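Local coordinates for putative metallopeptidase (PDB 3IEH), which probably acts as a zinc-dependent hydrolase of the M14 metallocarboxypeptidase family, at residues A[168-173]-A[242-247]; A[178-183]-A[195-200]. All blocks are in the same frame, centred on the assembly; numbering follows the deposited sequence.

Contact 1: residues A[168-173]-A[242-247]; sequences TCHEDV and GACTET. With ZN (zinc ion), chain B.
His170 and Glu246 sit side by side on two parallel strands of the mixed sheet of this M14 metallopeptidase-like fold, where residues 168-172 pair with residues 242-247. Backbone bonds join the strands from Thr168 N to Ala243 O (2.8 Å) as far as Asp172 N and Thr247 O. The side chains of Thr168, Cys244, His170 and Glu246 share one face, that of the zinc; Cys169, Thr245, Glu171 and Thr247 line the other, toward helices 191-201 and 253-271. Along His170, CB touches Glu246 OE2 at 3.3 Å. CG lies anti to the carbonyl carbon (chi1 -72°), which puts the ring on the backbone-N side, where CD2 meets Cys244 SG at 3.3 Å, the sulfur approaching obliquely. ND1, on the other flank, binds zinc at 2.5 Å; NE2, next to CD2, makes a weak bond to Thr168 OG1, whose hydroxyl also pairs with Ser72. His76 and Glu79 complete the protein ligands of the metal, and Glu79 additionally accepts the backbone N-H of Glu171, so the strand helps position a second ligand. Glu246, predicted to be the proton donor/acceptor, is bent at chi2 (-83°), which folds its carboxylate back over His170 CB. On the opposite face, Glu171 extends across Thr247 and accepts its hydroxyl through OE2 on the anti side, OG1 to OE2 2.8 Å, 20° out of the carboxylate plane. A salt bridge to Arg256 engages the same oxygen, and Ala81 N binds OE1, so this buried carboxylate has partners at both oxygens. On the zinc face, a water 2.3 Å from the metal donates to Glu246 OE2 at 2.8 Å.

Contact 2: residues A[178-183]-A[195-200]; sequences AYVYSF and DLRDTL
Strand 179-183 and helix 195-200 run nearly antiparallel, at 164°, with their axes 8.0 Å apart at closest approach, and Ala178, Val180, Arg197 and Leu200 meet across the interface. This is helix-on-sheet packing in the alpha/beta fold: the helix follows the strand in the chain and returns along the face of the sheet opposite the zinc site. The contact is apolar and rests mainly on Leu200 and Val180. The CB of Leu200 abuts the methyl of Ala178, CB to CB 3.7 Å, just ahead of the strand. With CG anti to the carbonyl carbon (chi1 -61°) and the chain extended beyond it, CD1 is carried over the strand backbone, reaching 3.4 Å from Tyr179 O and resting less closely against Val180 CB. Leu200 also touches Thr247, so it spans two neighbouring strands, while Leu196, one turn earlier, packs on Ala243 of the same neighbour. One residue along the strand from Tyr179, Val180 directs CG1 at the helix, where it lies 3.9 Å from Arg197 CB; the two side chains cross at about a right angle. Only the base of Arg197 takes part. Bends at chi2 and chi3 lead its guanidinium away from the strand, where NH1 binds Asp219 O. Tyr179 points to the other face, its ring beside Glu246 and its hydroxyl bonded to Asp172. Within the helix, Thr199 OG1 and N reach Asp195 O from opposite faces of its carbonyl plane. Beyond the packed surface, Arg197 forms a salt bridge with the next residue, NE lying 2.8 Å from Asp198 OD1 and above that carboxylate plane.

From the N terminus, the chain builds the half of the sheet holding strand 68-73 before entering strand 165-172, the first side of contact 1. Strand 179-183 follows almost at once, and helix 191-201 turns back over it, so contact 2 closes a short loop nested inside the much longer one that contact 1 closes with strand 242-248. That late strand inserts between the two earlier ones, parallel to 165-172 and antiparallel to 179-183. The contacts touch there: Cys244 N lies 2.7 Å from Tyr181 O, a probable hydrogen bond, and Glu246 OE2 packs 3.7 Å from Tyr181 CE1. Together they join the zinc-bearing centre of the sheet to its 221-223 side and covering helix.

Contact 1: residues A[168-173]-A[242-247]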
ATOM      1  N   THR A 168      -1.928   2.300  -2.429  1.00 18.63           N
ATOM      2  CA  THR A 168      -1.639   1.603  -1.187  1.00 19.24           C
ATOM      3  C   THR A 168      -2.321   0.223  -1.255  1.00 18.93           C
ATOM      4  O   THR A 168      -3.485   0.135  -1.622  1.00 18.54           O
ATOM      5  CB  THR A 168      -2.057   2.417   0.061  1.00 18.73           C
ATOM      6  OG1 THR A 168      -1.521   1.768   1.218  1.00 25.08           O
ATOM      7  CG2 THR A 168      -3.570   2.511   0.189  1.00 15.31           C
ATOM      8  N   CYS A 169      -1.587  -0.845  -0.932  1.00 18.52           N
ATOM      9  CA  CYS A 169      -2.103  -2.206  -1.077  1.00 18.41           C
ATOM     10  C   CYS A 169      -2.502  -2.863   0.241  1.00 20.88           C
ATOM     11  O   CYS A 169      -1.644  -3.267   1.042  1.00 23.12           O
ATOM     12  CB  CYS A 169      -1.081  -3.031  -1.812  1.00 19.79           C
ATOM     13  SG  CYS A 169      -0.863  -2.342  -3.483  1.00 27.28           S
ATOM     14  N   HIS A 170      -3.813  -2.956   0.458  1.00 17.74           N
ATOM     15  CA  HIS A 170      -4.364  -3.485   1.688  1.00 17.25           C
ATOM     16  C   HIS A 170      -5.066  -4.787   1.421  1.00 17.96           C
ATOM     17  O   HIS A 170      -5.203  -5.224   0.263  1.00 17.82           O
ATOM     18  CB  HIS A 170      -5.339  -2.486   2.289  1.00 17.86           C
ATOM     19  CG  HIS A 170      -4.669  -1.281   2.877  1.00 19.61           C
ATOM     20  ND1 HIS A 170      -4.557  -1.083   4.230  1.00 28.94           N
ATOM     21  CD2 HIS A 170      -4.024  -0.247   2.296  1.00 30.23           C
ATOM     22  CE1 HIS A 170      -3.915   0.044   4.461  1.00 24.47           C
ATOM     23  NE2 HIS A 170      -3.580   0.572   3.304  1.00 24.81           N
ATOM     24  N   GLU A 171      -5.449  -5.443   2.505  1.00 16.99           N
ATOM     25  CA  GLU A 171      -6.253  -6.651   2.425  1.00 16.20           C
ATOM     26  C   GLU A 171      -7.367  -6.588   3.453  1.00 15.32           C
ATOM     27  O   GLU A 171      -7.253  -5.898   4.439  1.00 15.57           O
ATOM     28  CB  GLU A 171      -5.422  -7.889   2.663  1.00 16.48           C
ATOM     29  CG  GLU A 171      -4.273  -8.090   1.740  1.00 13.66           C
ATOM     30  CD  GLU A 171      -3.969  -9.566   1.590  1.00 14.94           C
ATOM     31  OE1 GLU A 171      -3.190 -10.075   2.395  1.00 16.88           O
ATOM     32  OE2 GLU A 171      -4.570 -10.253   0.733  1.00 20.67           O
ATOM     33  N   ASP A 172      -8.448  -7.310   3.203  1.00 18.39           N
ATOM     34  CA  ASP A 172      -9.595  -7.345   4.108  1.00 19.09           C
ATOM     35  C   ASP A 172      -9.780  -8.800   4.568  1.00 19.20           C
ATOM     36  O   ASP A 172     -10.228  -9.648   3.793  1.00 16.95           O
ATOM     37  CB  ASP A 172     -10.830  -6.782   3.372  1.00 18.78           C
ATOM     38  CG  ASP A 172     -12.100  -6.711   4.241  1.00 21.77           C
ATOM     39  OD1 ASP A 172     -12.171  -7.257   5.369  1.00 21.40           O
ATOM     40  OD2 ASP A 172     -13.067  -6.111   3.753  1.00 20.12           O
ATOM     41  N   VAL A 173      -9.434  -9.066   5.833  1.00 20.03           N
ATOM     42  CA  VAL A 173      -9.548 -10.413   6.443  1.00 20.19           C
ATOM     43  C   VAL A 173     -11.006 -10.848   6.689  1.00 19.36           C
ATOM     44  O   VAL A 173     -11.273 -12.013   6.907  1.00 20.23           O
ATOM     45  CB  VAL A 173      -8.718 -10.534   7.771  1.00 21.53           C
ATOM     46  CG1 VAL A 173      -9.269  -9.624   8.899  1.00 12.59           C
ATOM     47  CG2 VAL A 173      -8.695 -11.948   8.243  1.00 25.68           C
ATOM     48  N   GLY A 242      -5.311   8.487  -6.368  1.00 16.74           N
ATOM     49  CA  GLY A 242      -4.964   7.523  -5.327  1.00 17.41           C
ATOM     50  C   GLY A 242      -5.875   6.324  -5.431  1.00 17.48           C
ATOM     51  O   GLY A 242      -7.001   6.444  -5.906  1.00 18.36           O
ATOM     52  N   ALA A 243      -5.367   5.166  -5.025  1.00 18.01           N
ATOM     53  CA  ALA A 243      -6.160   3.945  -4.917  1.00 17.70           C
ATOM     54  C   ALA A 243      -5.671   3.172  -3.714  1.00 18.70           C
ATOM     55  O   ALA A 243      -4.451   3.099  -3.461  1.00 18.95           O
ATOM     56  CB  ALA A 243      -6.028   3.075  -6.171  1.00 16.62           C
ATOM     57  N   CYS A 244      -6.618   2.614  -2.965  1.00 16.31           N
ATOM     58  CA  CYS A 244      -6.305   1.680  -1.903  1.00 16.96           C
ATOM     59  C   CYS A 244      -7.005   0.376  -2.260  1.00 16.44           C
ATOM     60  O   CYS A 244      -8.202   0.256  -2.091  1.00 17.28           O
ATOM     61  CB  CYS A 244      -6.784   2.172  -0.552  1.00 18.30           C
ATOM     62  SG  CYS A 244      -6.703   0.878   0.747  1.00 24.90           S
ATOM     63  N   THR A 245      -6.258  -0.584  -2.785  1.00 15.25           N
ATOM     64  CA  THR A 245      -6.835  -1.846  -3.204  1.00 17.15           C
ATOM     65  C   THR A 245      -7.014  -2.739  -1.986  1.00 19.11           C
ATOM     66  O   THR A 245      -6.221  -2.691  -1.045  1.00 16.79           O
ATOM     67  CB  THR A 245      -5.936  -2.574  -4.227  1.00 18.87           C
ATOM     68  OG1 THR A 245      -4.659  -2.780  -3.642  1.00 10.84           O
ATOM     69  CG2 THR A 245      -5.775  -1.741  -5.534  1.00  9.81           C
ATOM     70  N   GLU A 246      -8.078  -3.536  -2.009  1.00 18.96           N
ATOM     71  CA  GLU A 246      -8.369  -4.469  -0.922  1.00 18.43           C
ATOM     72  C   GLU A 246      -8.582  -5.865  -1.526  1.00 15.18           C
ATOM     73  O   GLU A 246      -9.617  -6.135  -2.108  1.00 12.57           O
ATOM     74  CB  GLU A 246      -9.629  -4.012  -0.172  1.00 19.24           C
ATOM     75  CG  GLU A 246      -9.470  -2.671   0.528  1.00 23.57           C
ATOM     76  CD  GLU A 246      -8.806  -2.767   1.900  1.00 30.72           C
ATOM     77  OE1 GLU A 246      -8.569  -3.875   2.455  1.00 26.18           O
ATOM     78  OE2 GLU A 246      -8.534  -1.692   2.440  1.00 32.77           O
ATOM     79  N   THR A 247      -7.569  -6.718  -1.441  1.00 13.21           N
ATOM     80  CA  THR A 247      -7.724  -8.111  -1.805  1.00 12.51           C
ATOM     81  C   THR A 247      -8.339  -8.882  -0.623  1.00 11.78           C
ATOM     82  O   THR A 247      -8.117  -8.564   0.556  1.00 12.13           O
ATOM     83  CB  THR A 247      -6.384  -8.763  -2.254  1.00 13.85           C
ATOM     84  OG1 THR A 247      -5.351  -8.517  -1.285  1.00  7.22           O
ATOM     85  CG2 THR A 247      -5.963  -8.241  -3.618  1.00 10.59           C
TER
HETATM   86 ZN    ZN B 276      -5.806  -2.430   5.866  1.00 68.63          ZN
HETATM   87  O   HOH W   1      -7.941  -1.974   5.124  1.00 35.82           O

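Contact 2: residues A[178-183]-A[195-200]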
ATOM      1  N   ALA A 178     -13.106  -8.884  -3.612  1.00 12.56           N
ATOM      2  CA  ALA A 178     -12.149  -7.762  -3.755  1.00 13.87           C
ATOM      3  C   ALA A 178     -12.874  -6.410  -3.878  1.00 14.25           C
ATOM      4  O   ALA A 178     -14.046  -6.354  -4.253  1.00 14.39           O
ATOM      5  CB  ALA A 178     -11.252  -7.978  -4.973  1.00 10.46           C
ATOM      6  N   TYR A 179     -12.175  -5.326  -3.556  1.00 11.62           N
ATOM      7  CA  TYR A 179     -12.695  -3.996  -3.812  1.00 10.71           C
ATOM      8  C   TYR A 179     -11.556  -3.000  -3.750  1.00 10.92           C
ATOM      9  O   TYR A 179     -10.410  -3.352  -3.432  1.00 11.11           O
ATOM     10  CB  TYR A 179     -13.871  -3.626  -2.873  1.00 12.72           C
ATOM     11  CG  TYR A 179     -13.540  -3.691  -1.414  1.00 10.32           C
ATOM     12  CD1 TYR A 179     -13.533  -4.927  -0.730  1.00  7.18           C
ATOM     13  CD2 TYR A 179     -13.245  -2.523  -0.695  1.00 11.75           C
ATOM     14  CE1 TYR A 179     -13.227  -4.998   0.629  1.00 10.96           C
ATOM     15  CE2 TYR A 179     -12.930  -2.574   0.680  1.00 12.90           C
ATOM     16  CZ  TYR A 179     -12.898  -3.816   1.330  1.00 15.99           C
ATOM     17  OH  TYR A 179     -12.593  -3.871   2.678  1.00 19.34           O
ATOM     18  N   VAL A 180     -11.856  -1.764  -4.130  1.00 12.56           N
ATOM     19  CA  VAL A 180     -10.845  -0.727  -4.218  1.00 14.24           C
ATOM     20  C   VAL A 180     -11.436   0.641  -3.892  1.00 15.22           C
ATOM     21  O   VAL A 180     -12.514   0.954  -4.345  1.00 14.09           O
ATOM     22  CB  VAL A 180     -10.202  -0.686  -5.635  1.00 15.18           C
ATOM     23  CG1 VAL A 180     -11.265  -0.699  -6.701  1.00 16.71           C
ATOM     24  CG2 VAL A 180      -9.338   0.560  -5.777  1.00 10.95           C
ATOM     25  N   TYR A 181     -10.728   1.414  -3.070  1.00 15.60           N
ATOM     26  CA  TYR A 181     -11.057   2.797  -2.763  1.00 17.21           C
ATOM     27  C   TYR A 181     -10.254   3.586  -3.761  1.00 16.64           C
ATOM     28  O   TYR A 181      -9.064   3.377  -3.835  1.00 17.23           O
ATOM     29  CB  TYR A 181     -10.555   3.220  -1.357  1.00 17.28           C
ATOM     30  CG  TYR A 181     -11.181   2.512  -0.163  1.00 18.77           C
ATOM     31  CD1 TYR A 181     -10.668   1.307   0.316  1.00 24.70           C
ATOM     32  CD2 TYR A 181     -12.250   3.069   0.509  1.00 17.71           C
ATOM     33  CE1 TYR A 181     -11.236   0.663   1.412  1.00 21.59           C
ATOM     34  CE2 TYR A 181     -12.828   2.435   1.593  1.00 18.25           C
ATOM     35  CZ  TYR A 181     -12.323   1.247   2.048  1.00 24.49           C
ATOM     36  OH  TYR A 181     -12.921   0.642   3.138  1.00 31.17           O
ATOM     37  N   SER A 182     -10.863   4.507  -4.498  1.00 17.77           N
ATOM     38  CA  SER A 182     -10.092   5.352  -5.438  1.00 17.92           C
ATOM     39  C   SER A 182     -10.416   6.830  -5.263  1.00 18.82           C
ATOM     40  O   SER A 182     -11.439   7.186  -4.668  1.00 16.97           O
ATOM     41  CB  SER A 182     -10.286   4.942  -6.908  1.00 17.06           C
ATOM     42  OG  SER A 182     -11.587   5.253  -7.367  1.00 20.11           O
ATOM     43  N   PHE A 183      -9.497   7.657  -5.767  1.00 20.62           N
ATOM     44  CA  PHE A 183      -9.585   9.112  -5.722  1.00 22.38           C
ATOM     45  C   PHE A 183      -9.209   9.647  -7.092  1.00 24.79           C
ATOM     46  O   PHE A 183      -8.106   9.378  -7.590  1.00 25.83           O
ATOM     47  CB  PHE A 183      -8.639   9.695  -4.680  1.00 21.37           C
ATOM     48  CG  PHE A 183      -8.936   9.245  -3.289  1.00 22.03           C
ATOM     49  CD1 PHE A 183      -8.415   8.052  -2.808  1.00 27.00           C
ATOM     50  CD2 PHE A 183      -9.765   9.983  -2.471  1.00 21.18           C
ATOM     51  CE1 PHE A 183      -8.685   7.633  -1.525  1.00 18.34           C
ATOM     52  CE2 PHE A 183     -10.067   9.552  -1.198  1.00 16.12           C
ATOM     53  CZ  PHE A 183      -9.517   8.380  -0.726  1.00 21.72           C
ATOM     54  N   ASP A 195     -10.103   0.235 -14.102  1.00 16.23           N
ATOM     55  CA  ASP A 195      -9.095  -0.734 -14.489  1.00 17.04           C
ATOM     56  C   ASP A 195      -8.558  -1.477 -13.282  1.00 16.48           C
ATOM     57  O   ASP A 195      -8.300  -2.675 -13.355  1.00 16.81           O
ATOM     58  CB  ASP A 195      -7.929  -0.088 -15.243  1.00 19.44           C
ATOM     59  CG  ASP A 195      -6.888  -1.122 -15.697  1.00 27.65           C
ATOM     60  OD1 ASP A 195      -7.220  -1.955 -16.566  1.00 34.09           O
ATOM     61  OD2 ASP A 195      -5.752  -1.122 -15.176  1.00 37.13           O
ATOM     62  N   LEU A 196      -8.349  -0.768 -12.176  1.00 18.52           N
ATOM     63  CA  LEU A 196      -7.893  -1.418 -10.942  1.00 17.48           C
ATOM     64  C   LEU A 196      -8.946  -2.396 -10.441  1.00 17.48           C
ATOM     65  O   LEU A 196      -8.652  -3.551 -10.142  1.00 18.73           O
ATOM     66  CB  LEU A 196      -7.549  -0.382  -9.901  1.00 19.27           C
ATOM     67  CG  LEU A 196      -6.260   0.395 -10.239  1.00 20.67           C
ATOM     68  CD1 LEU A 196      -6.022   1.524  -9.229  1.00 13.98           C
ATOM     69  CD2 LEU A 196      -5.033  -0.538 -10.337  1.00 13.43           C
ATOM     70  N   ARG A 197     -10.193  -1.941 -10.419  1.00 18.78           N
ATOM     71  CA  ARG A 197     -11.323  -2.777 -10.015  1.00 17.52           C
ATOM     72  C   ARG A 197     -11.358  -4.063 -10.875  1.00 17.65           C
ATOM     73  O   ARG A 197     -11.433  -5.176 -10.335  1.00 16.92           O
ATOM     74  CB  ARG A 197     -12.607  -1.943 -10.132  1.00 17.08           C
ATOM     75  CG  ARG A 197     -13.859  -2.574  -9.606  1.00 16.37           C
ATOM     76  CD  ARG A 197     -14.418  -3.644 -10.538  1.00 15.82           C
ATOM     77  NE  ARG A 197     -14.613  -3.165 -11.902  1.00 18.35           N
ATOM     78  CZ  ARG A 197     -15.672  -2.480 -12.336  1.00 21.39           C
ATOM     79  NH1 ARG A 197     -16.648  -2.156 -11.505  1.00 19.51           N
ATOM     80  NH2 ARG A 197     -15.752  -2.113 -13.616  1.00 22.23           N
ATOM     81  N   ASP A 198     -11.267  -3.907 -12.200  1.00 15.76           N
ATOM     82  CA  ASP A 198     -11.227  -5.046 -13.119  1.00 17.16           C
ATOM     83  C   ASP A 198     -10.015  -5.974 -12.917  1.00 17.05           C
ATOM     84  O   ASP A 198     -10.144  -7.194 -13.042  1.00 17.62           O
ATOM     85  CB  ASP A 198     -11.291  -4.574 -14.590  1.00 19.68           C
ATOM     86  CG  ASP A 198     -12.636  -3.897 -14.944  1.00 21.91           C
ATOM     87  OD1 ASP A 198     -13.682  -4.210 -14.328  1.00 20.74           O
ATOM     88  OD2 ASP A 198     -12.643  -3.041 -15.839  1.00 30.51           O
ATOM     89  N   THR A 199      -8.847  -5.413 -12.625  1.00 16.53           N
ATOM     90  CA  THR A 199      -7.654  -6.228 -12.383  1.00 18.24           C
ATOM     91  C   THR A 199      -7.880  -7.182 -11.208  1.00 18.79           C
ATOM     92  O   THR A 199      -7.608  -8.386 -11.290  1.00 19.83           O
ATOM     93  CB  THR A 199      -6.414  -5.349 -12.097  1.00 19.15           C
ATOM     94  OG1 THR A 199      -6.210  -4.448 -13.197  1.00 19.82           O
ATOM     95  CG2 THR A 199      -5.187  -6.205 -11.895  1.00  9.39           C
ATOM     96  N   LEU A 200      -8.395  -6.651 -10.113  1.00 19.42           N
ATOM     97  CA  LEU A 200      -8.722  -7.497  -8.946  1.00 19.07           C
ATOM     98  C   LEU A 200      -9.822  -8.493  -9.315  1.00 16.66           C
ATOM     99  O   LEU A 200      -9.776  -9.668  -8.924  1.00 15.25           O
ATOM    100  CB  LEU A 200      -9.174  -6.633  -7.766  1.00 19.31           C
ATOM    101  CG  LEU A 200      -8.173  -5.610  -7.221  1.00 20.20           C
ATOM    102  CD1 LEU A 200      -8.820  -4.877  -6.043  1.00 16.87           C
ATOM    103  CD2 LEU A 200      -6.874  -6.326  -6.798  1.00 15.81           C
TER